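Local coordinates for peptide amidase (Stenotrophomonas maltophilia, PDB 1M22), which probably hydrolyses amide bonds as a member of the amidase signature family, working through a serine nucleophile, at residues T96-L101 and G213-S218; L101-F106 and R336-H341; A194-V199 and G419-I424; D402-A407 and D411-P416; L461-T466 and Y478-R483. All blocks are in the same frame, centred on the assembly; numbering follows the deposited sequence.

How the interactions relate
Following the chain from the N terminus, the loop after strand 82-86 supplies the first partner of two contacts in succession. Interaction 1 closes on 213-218 and interaction 2 on the end of helix 319-340; they share Leu-101, touch through Ile-215 and Tyr-337, and tie this loop to the 213-218 loop and to the end of helix 319-340. Interaction 3 starts at 194-199, before either partner segment is reached, and closes only at 419-424, so it crosses both. Interaction 4, a short turn from helix 383-407 into strand 412-416, falls within the span of interaction 3. Interaction 5 comes last, joining strand 457-464 to helix 470-484; its strand pairs with that of interaction 4.

Interaction 1 of 5, residues T96-L101 and G213-S218; sequences TSAGSL and GIIPIS
Ala-98 and Ile-215 meet where a type I' beta turn, Ser-97 to Ser-100, is pressed against the loop between strands 200-203 and 223-228. The tight part is a single methyl group: Ile-215 CD1 lies 3.6 Å from Ala-98 CB and 3.9 Å from Thr-96 CG2, touching both. It gets there because Ile-215 CG1 sits beside its own backbone N (chi1 -64°) and the chain then runs fully extended. The side chains of Thr-96 and Ile-215 run antiparallel, one passing the other, and meet methyl to methyl, CG2 against CD1. This one methyl bridges a backbone spacing of 7.1 Å between Ala-98 CA and Ile-215 CA. The looser side begins past Ile-215, where the chain leaves through the partly exposed Pro-216. Trp-133 and Tyr-337 also pack on Ile-215, adding aromatic neighbours to the methyl contacts. All four touching residues are buried, and the Ala-98 side chain is about 8 Å from that of the active-site residue Lys-86. The turn itself is closed by Ser-100 N, 2.9 Å from Ser-97 O, whereas the buried Thr-96 O has no hydrogen-bond partner in the model.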
# COMPACT_ATOMS: atom_id res chain seq x y z
N THR A 96 -1.63 -14.42 -10.75
CA THR A 96 -1.90 -13.03 -10.38
C THR A 96 -3.39 -12.94 -10.69
O THR A 96 -3.79 -12.75 -11.84
CB THR A 96 -1.09 -12.04 -11.24
OG1 THR A 96 0.31 -12.23 -10.98
CG2 THR A 96 -1.46 -10.61 -10.89
N SER A 97 -4.20 -13.08 -9.65
CA SER A 97 -5.65 -13.13 -9.81
C SER A 97 -6.48 -11.92 -9.43
O SER A 97 -7.67 -11.88 -9.77
CB SER A 97 -6.19 -14.32 -9.02
OG SER A 97 -6.10 -14.08 -7.62
N ALA A 98 -5.89 -10.96 -8.72
CA ALA A 98 -6.63 -9.81 -8.24
C ALA A 98 -7.74 -10.33 -7.32
O ALA A 98 -8.71 -9.64 -7.04
CB ALA A 98 -7.25 -9.03 -9.41
N GLY A 99 -7.57 -11.57 -6.84
CA GLY A 99 -8.54 -12.19 -5.96
C GLY A 99 -9.71 -12.88 -6.65
O GLY A 99 -10.54 -13.51 -6.00
N SER A 100 -9.76 -12.77 -7.98
CA SER A 100 -10.84 -13.36 -8.76
C SER A 100 -10.61 -14.80 -9.21
O SER A 100 -9.49 -15.20 -9.51
CB SER A 100 -11.10 -12.49 -10.00
OG SER A 100 -12.06 -13.09 -10.86
N LEU A 101 -11.69 -15.58 -9.26
CA LEU A 101 -11.59 -16.96 -9.70
C LEU A 101 -11.33 -17.02 -11.20
O LEU A 101 -10.86 -18.02 -11.73
CB LEU A 101 -12.88 -17.71 -9.36
CG LEU A 101 -13.13 -17.96 -7.87
CD1 LEU A 101 -14.49 -18.60 -7.68
CD2 LEU A 101 -12.04 -18.87 -7.32
N GLY A 213 2.94 -4.31 -15.26
CA GLY A 213 2.77 -5.62 -14.68
C GLY A 213 1.82 -5.66 -13.49
O GLY A 213 1.83 -6.62 -12.73
N ILE A 214 1.01 -4.62 -13.33
CA ILE A 214 0.05 -4.57 -12.23
C ILE A 214 -1.36 -4.45 -12.78
O ILE A 214 -1.62 -3.61 -13.64
CB ILE A 214 0.31 -3.36 -11.29
CG1 ILE A 214 1.75 -3.41 -10.75
CG2 ILE A 214 -0.69 -3.38 -10.14
CD1 ILE A 214 2.11 -2.23 -9.86
N ILE A 215 -2.28 -5.30 -12.31
CA ILE A 215 -3.67 -5.23 -12.75
C ILE A 215 -4.08 -3.84 -12.28
O ILE A 215 -4.04 -3.53 -11.09
CB ILE A 215 -4.53 -6.32 -12.09
CG1 ILE A 215 -4.03 -7.69 -12.55
CG2 ILE A 215 -6.00 -6.13 -12.45
CD1 ILE A 215 -4.79 -8.87 -11.98
N PRO A 216 -4.51 -2.99 -13.21
CA PRO A 216 -4.89 -1.62 -12.87
C PRO A 216 -6.32 -1.24 -12.54
O PRO A 216 -7.25 -2.05 -12.58
CB PRO A 216 -4.44 -0.87 -14.11
CG PRO A 216 -4.95 -1.80 -15.20
CD PRO A 216 -4.54 -3.19 -14.68
N ILE A 217 -6.44 0.03 -12.20
CA ILE A 217 -7.72 0.68 -12.00
C ILE A 217 -7.53 1.99 -12.77
O ILE A 217 -8.15 2.20 -13.80
CB ILE A 217 -8.08 1.03 -10.54
CG1 ILE A 217 -8.38 -0.24 -9.74
CG2 ILE A 217 -9.34 1.91 -10.54
CD1 ILE A 217 -8.77 0.02 -8.30
N SER A 218 -6.61 2.83 -12.30
CA SER A 218 -6.37 4.15 -12.90
C SER A 218 -4.91 4.50 -13.20
O SER A 218 -4.07 4.52 -12.30
CB SER A 218 -6.95 5.20 -11.96
OG SER A 218 -6.51 6.51 -12.27

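Interaction 2 of 5, residues L101-F106 and R336-H341; sequences LALQGF and RYFNTH
Phe-106 and Tyr-337 both carry CG anti to the backbone N (chi1 173° and 170°), and these two torsions send their rings out from opposite directions to meet between the loop 101-106 and the last turn of helix 319-340. The phenyl ring of Phe-106 presents its edge: CE2 lies 3.2 Å from Tyr-337 OH, which sits close to the plane of that ring, and 3.8 Å from Tyr-337 CE1. Tyr-337 is likewise approached at its rim, so the rings meet edge to edge and neither stacks on the other. The outer edge of Phe-106 turns to the residue just beyond the helix, with CE1 3.4 Å from His-341 O and CZ 3.7 Å from His-341 CB. His-341 folds back, placing its CD2 3.3 Å above the plane of the Tyr-337 ring, off toward the rim. A more distant apolar contact, Leu-103 CD1 to Phe-338 CE1 at 4.4 Å, covers the flank, where Trp-133 touches both residues. Phe-106 is set at the end of a type I beta turn begun at Leu-103, whose O is 3.1 Å from Phe-106 N.

Tyr-337 OH is hydrogen-bonded to Asn-90 OD1, which fixes the phenol end beside the phenyl edge. Since the rim of a phenyl ring is weakly positive, its C-H groups probably suit the two oxygens at the Phe-106 edge electrostatically, joining loop to helix end by weak polar and apolar contacts together.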
# COMPACT_ATOMS: atom_id res chain seq x y z
N LEU A 101 -11.69 -15.58 -9.26
CA LEU A 101 -11.59 -16.96 -9.70
C LEU A 101 -11.33 -17.02 -11.20
O LEU A 101 -10.86 -18.02 -11.73
CB LEU A 101 -12.88 -17.71 -9.36
CG LEU A 101 -13.13 -17.96 -7.87
CD1 LEU A 101 -14.49 -18.60 -7.68
CD2 LEU A 101 -12.04 -18.87 -7.32
N ALA A 102 -11.62 -15.92 -11.90
CA ALA A 102 -11.42 -15.85 -13.34
C ALA A 102 -9.94 -15.94 -13.74
O ALA A 102 -9.62 -16.38 -14.85
CB ALA A 102 -12.03 -14.57 -13.89
N LEU A 103 -9.05 -15.53 -12.85
CA LEU A 103 -7.62 -15.55 -13.15
C LEU A 103 -6.81 -16.50 -12.25
O LEU A 103 -5.60 -16.34 -12.10
CB LEU A 103 -7.04 -14.14 -13.03
CG LEU A 103 -7.63 -13.06 -13.94
CD1 LEU A 103 -7.00 -11.73 -13.60
CD2 LEU A 103 -7.39 -13.42 -15.39
N GLN A 104 -7.48 -17.50 -11.68
CA GLN A 104 -6.81 -18.46 -10.80
C GLN A 104 -5.69 -19.25 -11.48
O GLN A 104 -4.79 -19.75 -10.81
CB GLN A 104 -7.83 -19.43 -10.21
CG GLN A 104 -8.60 -20.23 -11.24
CD GLN A 104 -9.51 -21.26 -10.61
OE1 GLN A 104 -10.37 -20.94 -9.79
NE2 GLN A 104 -9.33 -22.52 -10.99
N GLY A 105 -5.75 -19.37 -12.81
CA GLY A 105 -4.73 -20.12 -13.53
C GLY A 105 -3.89 -19.24 -14.43
O GLY A 105 -3.16 -19.74 -15.30
N PHE A 106 -3.98 -17.94 -14.22
CA PHE A 106 -3.24 -16.95 -15.00
C PHE A 106 -1.93 -16.63 -14.29
O PHE A 106 -1.93 -16.05 -13.20
CB PHE A 106 -4.12 -15.71 -15.15
CG PHE A 106 -3.45 -14.54 -15.79
CD1 PHE A 106 -2.89 -14.63 -17.06
CD2 PHE A 106 -3.40 -13.31 -15.14
CE1 PHE A 106 -2.30 -13.52 -17.67
CE2 PHE A 106 -2.82 -12.21 -15.72
CZ PHE A 106 -2.26 -12.31 -16.99
N ARG A 336 -6.34 -3.24 -21.67
CA ARG A 336 -4.97 -3.16 -22.19
C ARG A 336 -4.12 -4.21 -21.47
O ARG A 336 -3.31 -4.90 -22.09
CB ARG A 336 -4.38 -1.77 -21.98
CG ARG A 336 -2.93 -1.63 -22.45
CD ARG A 336 -2.48 -0.17 -22.47
NE ARG A 336 -2.37 0.42 -21.14
CZ ARG A 336 -1.39 0.16 -20.28
NH1 ARG A 336 -0.42 -0.68 -20.61
NH2 ARG A 336 -1.38 0.74 -19.09
N TYR A 337 -4.30 -4.32 -20.16
CA TYR A 337 -3.55 -5.29 -19.37
C TYR A 337 -3.85 -6.71 -19.83
O TYR A 337 -2.94 -7.52 -20.00
CB TYR A 337 -3.88 -5.12 -17.87
CG TYR A 337 -3.34 -6.22 -16.99
CD1 TYR A 337 -3.98 -7.45 -16.91
CD2 TYR A 337 -2.16 -6.06 -16.26
CE1 TYR A 337 -3.48 -8.49 -16.14
CE2 TYR A 337 -1.64 -7.09 -15.48
CZ TYR A 337 -2.31 -8.31 -15.43
OH TYR A 337 -1.82 -9.35 -14.69
N PHE A 338 -5.13 -7.03 -20.02
CA PHE A 338 -5.51 -8.37 -20.46
C PHE A 338 -4.84 -8.72 -21.79
O PHE A 338 -4.39 -9.85 -21.98
CB PHE A 338 -7.03 -8.49 -20.65
CG PHE A 338 -7.82 -8.57 -19.37
CD1 PHE A 338 -7.25 -9.03 -18.19
CD2 PHE A 338 -9.18 -8.24 -19.37
CE1 PHE A 338 -8.02 -9.16 -17.03
CE2 PHE A 338 -9.95 -8.37 -18.22
CZ PHE A 338 -9.37 -8.82 -17.05
N ASN A 339 -4.77 -7.76 -22.69
CA ASN A 339 -4.16 -7.97 -24.00
C ASN A 339 -2.65 -8.10 -23.92
O ASN A 339 -2.06 -9.01 -24.50
CB ASN A 339 -4.53 -6.82 -24.94
CG ASN A 339 -3.81 -6.89 -26.27
OD1 ASN A 339 -2.64 -6.52 -26.38
ND2 ASN A 339 -4.50 -7.38 -27.29
N THR A 340 -2.02 -7.18 -23.18
CA THR A 340 -0.57 -7.17 -23.02
C THR A 340 -0.01 -8.46 -22.44
O THR A 340 1.02 -8.96 -22.89
CB THR A 340 -0.13 -5.99 -22.12
OG1 THR A 340 -0.52 -4.75 -22.72
CG2 THR A 340 1.38 -6.00 -21.92
N HIS A 341 -0.70 -9.01 -21.44
CA HIS A 341 -0.25 -10.23 -20.78
C HIS A 341 -0.98 -11.49 -21.23
O HIS A 341 -0.82 -12.55 -20.63
CB HIS A 341 -0.35 -10.04 -19.27
CG HIS A 341 0.40 -8.85 -18.76
ND1 HIS A 341 1.78 -8.82 -18.68
CD2 HIS A 341 -0.03 -7.63 -18.37
CE1 HIS A 341 2.17 -7.63 -18.26
NE2 HIS A 341 1.09 -6.89 -18.06

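Interaction 3 of 5, residues A194-V199 and G419-I424; sequences AAINGV and GVAWPI
A Schellman motif ends helix 191-196, and its last helical residue, Ile-196, reaches over to the loop 419-424 that follows strand 412-416. Gly-198, at positive phi, closes the motif: Val-199 N bonds to Ala-194 O at 2.9 Å and Gly-198 N bonds to Ala-195 O. Across the contact, Ile-196 does nearly all the touching. Both its side-chain torsions are near -73°, which bends the delta methyl round to lie along the loop backbone. There CD1 is 3.3 Å from Gly-419 O and 3.5 Å from Ala-421 N, and the peptide between Val-420 and Ala-421 runs past it. The other branch, CG2, packs on Ala-421 CB at 4.0 Å. Farther along, CD1 also approaches the Trp-422 ring system, 4.2 Å from CZ3. That tryptophan side chain is about 11 Å from those of Ser-189, the nucleophile, and Ser-165, so the contact lies near the catalytic serines without being part of their site.

One water joins the two backbones. It donates to Ile-196 O at 2.9 Å and accepts from Ala-421 N at 3.0 Å. Asn-154 ND2 also donates to Ile-196 O, giving this carbonyl two partners at the helix end. Ile-196 O and Ala-421 N are thus satisfied by a bridging water, the former with help from Asn-154, while the direct packing is left to the isoleucine methyls.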
# COMPACT_ATOMS: atom_id res chain seq x y z
N ALA A 194 -2.88 0.21 6.08
CA ALA A 194 -1.67 0.29 6.88
C ALA A 194 -2.02 0.86 8.26
O ALA A 194 -1.64 0.29 9.29
CB ALA A 194 -0.63 1.17 6.19
N ALA A 195 -2.77 1.95 8.29
CA ALA A 195 -3.16 2.57 9.56
C ALA A 195 -4.04 1.64 10.39
O ALA A 195 -3.85 1.51 11.60
CB ALA A 195 -3.88 3.89 9.30
N ILE A 196 -5.01 1.01 9.73
CA ILE A 196 -5.96 0.11 10.38
C ILE A 196 -5.28 -1.09 11.03
O ILE A 196 -5.77 -1.62 12.04
CB ILE A 196 -7.02 -0.34 9.34
CG1 ILE A 196 -7.98 0.82 9.04
CG2 ILE A 196 -7.78 -1.58 9.82
CD1 ILE A 196 -8.95 1.13 10.16
N ASN A 197 -4.15 -1.51 10.47
CA ASN A 197 -3.41 -2.65 10.99
C ASN A 197 -2.11 -2.27 11.71
O ASN A 197 -1.22 -3.10 11.89
CB ASN A 197 -3.15 -3.65 9.87
CG ASN A 197 -4.43 -4.28 9.34
OD1 ASN A 197 -5.03 -5.14 9.99
ND2 ASN A 197 -4.87 -3.84 8.17
N GLY A 198 -1.99 -1.00 12.10
CA GLY A 198 -0.83 -0.55 12.85
C GLY A 198 0.55 -0.63 12.24
O GLY A 198 1.53 -0.89 12.95
N VAL A 199 0.65 -0.38 10.94
CA VAL A 199 1.94 -0.42 10.26
C VAL A 199 2.14 0.83 9.41
O VAL A 199 1.24 1.66 9.28
CB VAL A 199 2.10 -1.68 9.37
CG1 VAL A 199 2.03 -2.94 10.23
CG2 VAL A 199 1.03 -1.71 8.29
N GLY A 419 -10.35 6.19 10.86
CA GLY A 419 -10.82 5.76 12.17
C GLY A 419 -10.27 4.38 12.46
O GLY A 419 -9.26 3.98 11.89
N VAL A 420 -10.92 3.64 13.36
CA VAL A 420 -10.45 2.30 13.69
C VAL A 420 -11.24 1.22 12.96
O VAL A 420 -12.29 1.47 12.38
CB VAL A 420 -10.54 2.03 15.21
CG1 VAL A 420 -9.65 3.00 15.96
CG2 VAL A 420 -11.98 2.14 15.68
N ALA A 421 -10.70 0.00 12.99
CA ALA A 421 -11.33 -1.13 12.34
C ALA A 421 -12.76 -1.34 12.86
O ALA A 421 -13.05 -1.12 14.03
CB ALA A 421 -10.50 -2.39 12.58
N TRP A 422 -13.62 -1.80 11.96
CA TRP A 422 -15.02 -2.05 12.26
C TRP A 422 -15.32 -3.54 12.09
O TRP A 422 -14.57 -4.26 11.44
CB TRP A 422 -15.89 -1.24 11.30
CG TRP A 422 -15.56 -1.52 9.86
CD1 TRP A 422 -16.14 -2.46 9.05
CD2 TRP A 422 -14.52 -0.91 9.08
NE1 TRP A 422 -15.53 -2.47 7.82
CE2 TRP A 422 -14.53 -1.53 7.81
CE3 TRP A 422 -13.58 0.09 9.34
CZ2 TRP A 422 -13.64 -1.17 6.79
CZ3 TRP A 422 -12.69 0.45 8.33
CH2 TRP A 422 -12.72 -0.18 7.07
N PRO A 423 -16.43 -4.02 12.68
CA PRO A 423 -16.79 -5.43 12.54
C PRO A 423 -16.96 -5.77 11.06
O PRO A 423 -17.62 -5.04 10.33
CB PRO A 423 -18.12 -5.52 13.30
CG PRO A 423 -17.98 -4.47 14.35
CD PRO A 423 -17.36 -3.32 13.59
N ILE A 424 -16.36 -6.87 10.63
CA ILE A 424 -16.46 -7.28 9.23
C ILE A 424 -17.90 -7.48 8.80
O ILE A 424 -18.30 -7.01 7.73
CB ILE A 424 -15.68 -8.59 8.97
CG1 ILE A 424 -14.18 -8.36 9.19
CG2 ILE A 424 -15.94 -9.09 7.55
CD1 ILE A 424 -13.34 -9.62 9.12
O HOH W 1 -7.77 -0.18 13.59

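Interaction 4 of 5, residues D402-A407 and D411-P416; sequences DAALAA and DALVAP
Leu-405 and Leu-413 meet at a slant where the end of helix 383-407 packs across the start of strand 412-416, the two elements being separated by only a short link. Both leucines keep CG beside the backbone N (chi1 -65° and -57°), which lays one methyl of Leu-405 against the branch point of Leu-413. That methyl, CD2, settles on the side of Leu-413, 3.9 Å from its CG, and also reaches the start of the strand, 3.8 Å from Ala-412 N. Leu-413 points toward the helix and is met by a second residue: Ala-404 CB stands 4.1 Å from Leu-413 CD1 and equally far from CD2, so it sits evenly against both methyls. Leu-413 is therefore straddled by neighbouring residues of the helix, with the larger side chain against its branch point and the small one over its ends. The small Ala-404 probably helps the helix axis come to 8.8 Å from the strand axis, the two directions standing at 108°.

Leu-413 faces this helix, whereas Ala-412 turns away and touches Leu-473 of helix 470-484, so the strand is covered by different helices. Asp-411, at the entrance, is salt-bridged to Lys-472 and takes a bond from Arg-275 N. In the sheet, strand 412-416 lies between strand 275-279, parallel to it, and strand 457-464, antiparallel.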
# COMPACT_ATOMS: atom_id res chain seq x y z
N ASP A 402 -1.38 21.75 -2.77
CA ASP A 402 -0.40 22.81 -3.02
C ASP A 402 -0.86 24.17 -2.51
O ASP A 402 -0.04 24.97 -2.04
CB ASP A 402 -0.06 22.90 -4.51
CG ASP A 402 0.64 21.65 -5.01
OD1 ASP A 402 1.44 21.06 -4.26
OD2 ASP A 402 0.39 21.27 -6.18
N ALA A 403 -2.16 24.44 -2.59
CA ALA A 403 -2.68 25.72 -2.11
C ALA A 403 -2.50 25.81 -0.60
O ALA A 403 -2.14 26.86 -0.07
CB ALA A 403 -4.15 25.86 -2.48
N ALA A 404 -2.75 24.71 0.11
CA ALA A 404 -2.60 24.69 1.55
C ALA A 404 -1.13 24.83 1.94
O ALA A 404 -0.80 25.56 2.87
CB ALA A 404 -3.19 23.41 2.13
N LEU A 405 -0.26 24.13 1.23
CA LEU A 405 1.17 24.20 1.53
C LEU A 405 1.70 25.62 1.32
O LEU A 405 2.49 26.12 2.12
CB LEU A 405 1.96 23.22 0.66
CG LEU A 405 1.69 21.73 0.87
CD1 LEU A 405 2.42 20.94 -0.21
CD2 LEU A 405 2.15 21.30 2.26
N ALA A 406 1.27 26.27 0.25
CA ALA A 406 1.73 27.62 -0.06
C ALA A 406 1.19 28.69 0.89
O ALA A 406 1.90 29.63 1.23
CB ALA A 406 1.35 27.98 -1.49
N ALA A 407 -0.06 28.54 1.33
CA ALA A 407 -0.68 29.52 2.21
C ALA A 407 0.06 29.78 3.52
O ALA A 407 -0.00 30.89 4.05
CB ALA A 407 -2.13 29.12 2.50
N ASP A 411 5.72 22.32 4.78
CA ASP A 411 6.47 21.22 4.19
C ASP A 411 5.59 20.00 4.02
O ASP A 411 5.84 19.15 3.16
CB ASP A 411 7.65 20.85 5.08
CG ASP A 411 8.68 21.95 5.16
OD1 ASP A 411 8.75 22.64 6.20
OD2 ASP A 411 9.40 22.12 4.16
N ALA A 412 4.56 19.90 4.85
CA ALA A 412 3.64 18.77 4.78
C ALA A 412 2.35 19.07 5.52
O ALA A 412 2.25 20.03 6.30
CB ALA A 412 4.30 17.54 5.39
N LEU A 413 1.35 18.24 5.24
CA LEU A 413 0.05 18.33 5.88
C LEU A 413 -0.08 17.03 6.65
O LEU A 413 0.35 15.98 6.16
CB LEU A 413 -1.06 18.43 4.83
CG LEU A 413 -0.94 19.60 3.85
CD1 LEU A 413 -2.04 19.52 2.80
CD2 LEU A 413 -1.03 20.91 4.62
N VAL A 414 -0.64 17.09 7.85
CA VAL A 414 -0.84 15.88 8.64
C VAL A 414 -2.25 15.81 9.18
O VAL A 414 -2.95 16.82 9.30
CB VAL A 414 0.16 15.78 9.82
CG1 VAL A 414 1.58 15.81 9.30
CG2 VAL A 414 -0.09 16.91 10.81
N ALA A 415 -2.68 14.60 9.51
CA ALA A 415 -4.01 14.37 10.04
C ALA A 415 -4.13 12.90 10.41
O ALA A 415 -3.28 12.09 10.04
CB ALA A 415 -5.06 14.69 8.98
N PRO A 416 -5.16 12.55 11.19
CA PRO A 416 -5.30 11.13 11.52
C PRO A 416 -5.59 10.50 10.16
O PRO A 416 -6.28 11.11 9.34
CB PRO A 416 -6.53 11.10 12.43
CG PRO A 416 -6.54 12.47 13.04
CD PRO A 416 -6.17 13.36 11.88

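Interaction 5 of 5, residues L461-T466 and Y478-R483; sequences LLFMGT and YAYEQR
Tyr-480 joins helix 470-484 to strand 457-464, the strand directly before it in the chain, in a beta-alpha unit whose helix lies over the large mixed sheet. Its side chain can be followed outward from the helix. At the root, CB is 4.1 Å from Phe-463 CZ, the far end of that ring. With CG anti to the backbone N (chi1 166°), the phenol is carried toward the sheet, past the Phe-463 ring at an oblique angle. From here on one methyl meets every ring carbon: Leu-461 CD2 is 4.2 Å from CG, 4.1 Å from both CD1 and CD2 of the tyrosine, and 4.0 Å from CE1. It lies over one face, 3.8 Å from the ring centroid and only 8° off the ring normal, a well-centred CH-pi contact. Leu-461 and Phe-463, two residues apart on one strand, direct their side chains to the same face of the sheet and so present two adjacent sites to a single tyrosine.

Beyond these residues Tyr-480 packs on Val-449 and Met-451 of strand 446-454 and on Ala-296 and Leu-300 of helix 289-302, which brings a second helix into the same buried apolar layer. This is structural packing, distant from the catalytic residues. The walk ends at the hydroxyl-bearing carbon, Tyr-480 CZ, which like CE2 is 3.9 Å from Leu-461 CD2.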
# COMPACT_ATOMS: atom_id res chain seq x y z
N LEU A 461 -1.00 8.29 11.88
CA LEU A 461 -0.80 9.70 11.59
C LEU A 461 -0.38 9.78 10.12
O LEU A 461 0.63 9.19 9.71
CB LEU A 461 0.30 10.29 12.47
CG LEU A 461 0.62 11.77 12.24
CD1 LEU A 461 -0.59 12.62 12.61
CD2 LEU A 461 1.82 12.16 13.08
N LEU A 462 -1.17 10.51 9.34
CA LEU A 462 -0.92 10.67 7.91
C LEU A 462 -0.11 11.91 7.58
O LEU A 462 -0.35 12.98 8.13
CB LEU A 462 -2.25 10.75 7.17
CG LEU A 462 -2.20 10.94 5.66
CD1 LEU A 462 -1.81 9.64 4.99
CD2 LEU A 462 -3.57 11.39 5.16
N PHE A 463 0.86 11.74 6.68
CA PHE A 463 1.70 12.83 6.19
C PHE A 463 1.47 12.93 4.68
O PHE A 463 1.49 11.91 3.99
CB PHE A 463 3.20 12.57 6.40
CG PHE A 463 3.65 12.59 7.84
CD1 PHE A 463 3.37 11.53 8.68
CD2 PHE A 463 4.39 13.66 8.33
CE1 PHE A 463 3.83 11.52 10.00
CE2 PHE A 463 4.85 13.67 9.65
CZ PHE A 463 4.57 12.59 10.48
N MET A 464 1.23 14.13 4.18
CA MET A 464 1.04 14.35 2.74
C MET A 464 1.91 15.51 2.29
O MET A 464 2.08 16.49 3.03
CB MET A 464 -0.43 14.66 2.41
CG MET A 464 -1.41 13.51 2.66
SD MET A 464 -3.06 13.82 1.97
CE MET A 464 -3.62 15.15 3.04
N GLY A 465 2.46 15.40 1.09
CA GLY A 465 3.31 16.46 0.56
C GLY A 465 3.06 16.65 -0.92
O GLY A 465 2.22 15.97 -1.51
N THR A 466 3.78 17.59 -1.53
CA THR A 466 3.61 17.83 -2.95
C THR A 466 4.38 16.77 -3.75
O THR A 466 5.12 15.96 -3.19
CB THR A 466 4.07 19.25 -3.35
OG1 THR A 466 3.63 19.54 -4.68
CG2 THR A 466 5.59 19.37 -3.28
N TYR A 478 10.08 9.70 9.91
CA TYR A 478 11.06 8.97 10.70
C TYR A 478 11.32 9.69 12.03
O TYR A 478 11.36 9.06 13.09
CB TYR A 478 12.37 8.84 9.93
CG TYR A 478 13.45 8.09 10.67
CD1 TYR A 478 13.40 6.70 10.81
CD2 TYR A 478 14.53 8.77 11.24
CE1 TYR A 478 14.39 6.01 11.50
CE2 TYR A 478 15.53 8.08 11.93
CZ TYR A 478 15.45 6.70 12.05
OH TYR A 478 16.44 6.01 12.72
N ALA A 479 11.50 11.00 11.96
CA ALA A 479 11.75 11.79 13.17
C ALA A 479 10.60 11.65 14.16
O ALA A 479 10.81 11.55 15.37
CB ALA A 479 11.96 13.25 12.81
N TYR A 480 9.37 11.64 13.64
CA TYR A 480 8.20 11.48 14.50
C TYR A 480 8.18 10.08 15.11
O TYR A 480 7.97 9.91 16.31
CB TYR A 480 6.91 11.69 13.69
CG TYR A 480 5.68 11.23 14.44
CD1 TYR A 480 5.17 11.96 15.51
CD2 TYR A 480 5.09 10.00 14.14
CE1 TYR A 480 4.10 11.48 16.26
CE2 TYR A 480 4.03 9.51 14.89
CZ TYR A 480 3.54 10.25 15.95
OH TYR A 480 2.51 9.74 16.71
N GLU A 481 8.39 9.08 14.26
CA GLU A 481 8.39 7.69 14.69
C GLU A 481 9.43 7.40 15.77
O GLU A 481 9.15 6.70 16.74
CB GLU A 481 8.64 6.79 13.49
CG GLU A 481 8.70 5.32 13.81
CD GLU A 481 9.41 4.53 12.73
OE1 GLU A 481 10.58 4.85 12.44
OE2 GLU A 481 8.80 3.60 12.17
N GLN A 482 10.63 7.93 15.59
CA GLN A 482 11.70 7.66 16.54
C GLN A 482 11.49 8.20 17.94
O GLN A 482 12.07 7.68 18.89
CB GLN A 482 13.03 8.13 15.96
CG GLN A 482 13.49 7.30 14.77
CD GLN A 482 13.53 5.81 15.09
OE1 GLN A 482 12.72 5.03 14.59
NE2 GLN A 482 14.47 5.42 15.94
N ARG A 483 10.68 9.24 18.09
CA ARG A 483 10.46 9.75 19.44
C ARG A 483 9.15 9.25 20.04
O ARG A 483 8.86 9.50 21.20
CB ARG A 483 10.51 11.29 19.47
CG ARG A 483 9.51 12.04 18.62
CD ARG A 483 9.67 13.54 18.88
NE ARG A 483 9.32 13.88 20.26
CZ ARG A 483 10.01 14.70 21.05
NH1 ARG A 483 11.12 15.29 20.61
NH2 ARG A 483 9.58 14.93 22.28